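Local coordinates for protein rutinosidase (Aspergillus niger, PDB 6I1A) that hydrolyses glycosidic bonds as a secreted rutinosidase of glycoside hydrolase family 5, probably with exo-1,3-beta-glucanase activity as well, at residues 23-28 / 89-94. Residues are numbered along the deposited sequence; the frame is centred on the assembly and turned at random.
With EDO (1,2-ethanediol), chain L.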
loop_
_atom_site.group_PDB
_atom_site.type_symbol
_atom_site.label_atom_id
_atom_site.label_comp_id
_atom_site.label_asym_id
_atom_site.label_seq_id
_atom_site.Cartn_x
_atom_site.Cartn_y
_atom_site.Cartn_z
ATOM N N ASN A 23 2.983 14.154 -22.901
ATOM C CA ASN A 23 3.080 12.678 -22.863
ATOM C C ASN A 23 4.416 12.322 -23.496
ATOM O O ASN A 23 4.745 12.767 -24.614
ATOM C CB ASN A 23 1.909 11.995 -23.584
ATOM C CG ASN A 23 0.571 12.257 -22.890
ATOM O OD1 ASN A 23 0.531 12.624 -21.733
ATOM N ND2 ASN A 23 -0.516 12.049 -23.626
ATOM N N GLY A 24 5.171 11.538 -22.768
ATOM C CA GLY A 24 6.534 11.186 -23.126
ATOM C C GLY A 24 6.816 9.710 -23.116
ATOM O O GLY A 24 5.958 8.835 -22.893
ATOM N N VAL A 25 8.078 9.414 -23.331
ATOM C CA VAL A 25 8.636 8.071 -23.185
ATOM C C VAL A 25 10.023 8.137 -22.534
ATOM O O VAL A 25 10.778 9.109 -22.755
ATOM C CB VAL A 25 8.639 7.381 -24.571
ATOM C CG1 VAL A 25 9.691 7.930 -25.510
ATOM C CG2 VAL A 25 8.753 5.887 -24.425
ATOM N N ASN A 26 10.361 7.054 -21.864
ATOM C CA ASN A 26 11.744 6.804 -21.439
ATOM C C ASN A 26 12.521 6.178 -22.567
ATOM O O ASN A 26 11.988 5.348 -23.315
ATOM C CB ASN A 26 11.814 5.857 -20.261
ATOM C CG ASN A 26 11.379 6.541 -18.977
ATOM O OD1 ASN A 26 12.247 7.136 -18.307
ATOM N ND2 ASN A 26 10.079 6.543 -18.665
ATOM N N LEU A 27 13.776 6.597 -22.712
ATOM C CA LEU A 27 14.744 5.900 -23.578
ATOM C C LEU A 27 15.572 4.997 -22.668
ATOM O O LEU A 27 16.826 5.148 -22.571
ATOM C CB LEU A 27 15.556 6.906 -24.392
ATOM C CG LEU A 27 14.819 7.883 -25.265
ATOM C CD1 LEU A 27 15.771 8.764 -26.048
ATOM C CD2 LEU A 27 13.838 7.199 -26.218
ATOM N N GLY A 28 14.941 4.079 -21.957
ATOM C CA GLY A 28 15.625 3.181 -21.055
ATOM C C GLY A 28 16.356 2.068 -21.763
ATOM O O GLY A 28 16.092 1.776 -22.927
ATOM N N THR A 89 6.039 14.093 -26.929
ATOM C CA THR A 89 6.625 15.445 -26.849
ATOM C C THR A 89 7.652 15.580 -25.714
ATOM O O THR A 89 8.232 16.675 -25.565
ATOM C CB THR A 89 5.575 16.510 -26.619
ATOM O OG1 THR A 89 4.891 16.283 -25.404
ATOM C CG2 THR A 89 4.581 16.578 -27.758
ATOM N N VAL A 90 7.945 14.516 -24.964
ATOM C CA VAL A 90 8.949 14.537 -23.869
ATOM C C VAL A 90 9.778 13.277 -23.947
ATOM O O VAL A 90 9.186 12.174 -24.149
ATOM C CB VAL A 90 8.247 14.596 -22.509
ATOM C CG1 VAL A 90 9.246 14.535 -21.370
ATOM C CG2 VAL A 90 7.385 15.833 -22.413
ATOM N N LEU A 91 11.082 13.386 -23.788
ATOM C CA LEU A 91 11.981 12.239 -23.692
ATOM C C LEU A 91 12.620 12.246 -22.328
ATOM O O LEU A 91 13.290 13.237 -21.991
ATOM C CB LEU A 91 13.059 12.239 -24.777
ATOM C CG LEU A 91 12.571 12.273 -26.232
ATOM C CD1 LEU A 91 13.714 12.468 -27.203
ATOM C CD2 LEU A 91 11.777 11.037 -26.565
ATOM N N ARG A 92 12.428 11.203 -21.553
ATOM C CA ARG A 92 13.181 11.028 -20.298
ATOM C C ARG A 92 14.318 10.093 -20.608
ATOM O O ARG A 92 14.102 8.984 -21.178
ATOM C CB ARG A 92 12.301 10.465 -19.203
ATOM C CG ARG A 92 13.062 10.199 -17.910
ATOM C CD ARG A 92 12.149 9.998 -16.730
ATOM N NE ARG A 92 12.774 9.776 -15.436
ATOM C CZ ARG A 92 13.067 8.607 -14.878
ATOM N NH1 ARG A 92 12.868 7.450 -15.518
ATOM N NH2 ARG A 92 13.512 8.603 -13.616
ATOM N N ILE A 93 15.557 10.487 -20.322
ATOM C CA ILE A 93 16.760 9.772 -20.724
ATOM C C ILE A 93 17.574 9.341 -19.519
ATOM O O ILE A 93 18.356 10.151 -18.956
ATOM C CB ILE A 93 17.609 10.554 -21.754
ATOM C CG1 ILE A 93 16.771 11.130 -22.883
ATOM C CG2 ILE A 93 18.711 9.646 -22.225
ATOM C CD1 ILE A 93 17.527 11.882 -23.941
ATOM N N PRO A 94 17.422 8.096 -19.050
ATOM C CA PRO A 94 18.216 7.556 -17.956
ATOM C C PRO A 94 19.665 7.365 -18.410
ATOM O O PRO A 94 19.931 6.793 -19.464
ATOM C CB PRO A 94 17.554 6.207 -17.628
ATOM C CG PRO A 94 16.166 6.372 -18.157
ATOM C CD PRO A 94 16.320 7.181 -19.427
HETATM C C1 EDO L . 1.378 9.941 -26.959
HETATM O O1 EDO L . 1.896 8.777 -27.449
HETATM C C2 EDO L . -0.086 10.026 -27.001
HETATM O O2 EDO L . -0.500 11.215 -26.289
HETATM O O HOH W 1 2.465 15.021 -25.669
HETATM O O HOH W 2 19.116 4.729 -21.157
#
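Val25 and Arg92 join the two strands in parallel pairing: Arg92 N gives its hydrogen to Val25 O at 2.9 Å, while Val25 N reaches back to Val90 O at 3.1 Å. Further on Leu27 N bonds to Arg92 O, and at the opposite end Thr89 N bonds to Asn23 O (3.0 Å, N-H...O 172°). A water bridges the segments at each end, one linking Asn23 N with Thr89 OG1, the other donating to Leu27 O and Pro94 O.

The polar link between side chains is Arg92 NH1 to Asn26 OD1, 2.9 Å. The Arg92 chain runs extended to NE, with CG anti to the backbone N (chi1 177°), and rises alongside Asn26; OD1 meets the guanidinium at its edge, near its plane, with the amide turned 85° to it. Asn26 ND2 bonds to Gly302 O and Tyr337 O, fixing the amide's rotation, while Arg92 forms salt bridges with Glu190, Glu303 and Asp264. Glu303 probably corresponds to the family's catalytic nucleophile, which Arg92, itself held by Asn26, would help to position.

On the other face Val25 CG1 packs against Leu91 CD2 at 3.9 Å. Leu27, just past the strand end, extends this apolar patch with Ile93, its CD1 4.1 Å from Ile93 CG1. Asn23 ND2 donates to O2 of a 1,2-ethanediol, probably a crystallisation additive.

Strands 22-26 and 90-95 are neighbours in the parallel TIM-barrel wall, flanked by strands 334-337 and 131-136. Arg92 and Asn26 face the barrel interior; outward, Val25 packs on helix 77-85, Ile93 on helix 113-128, and Leu27 and Leu91 on both.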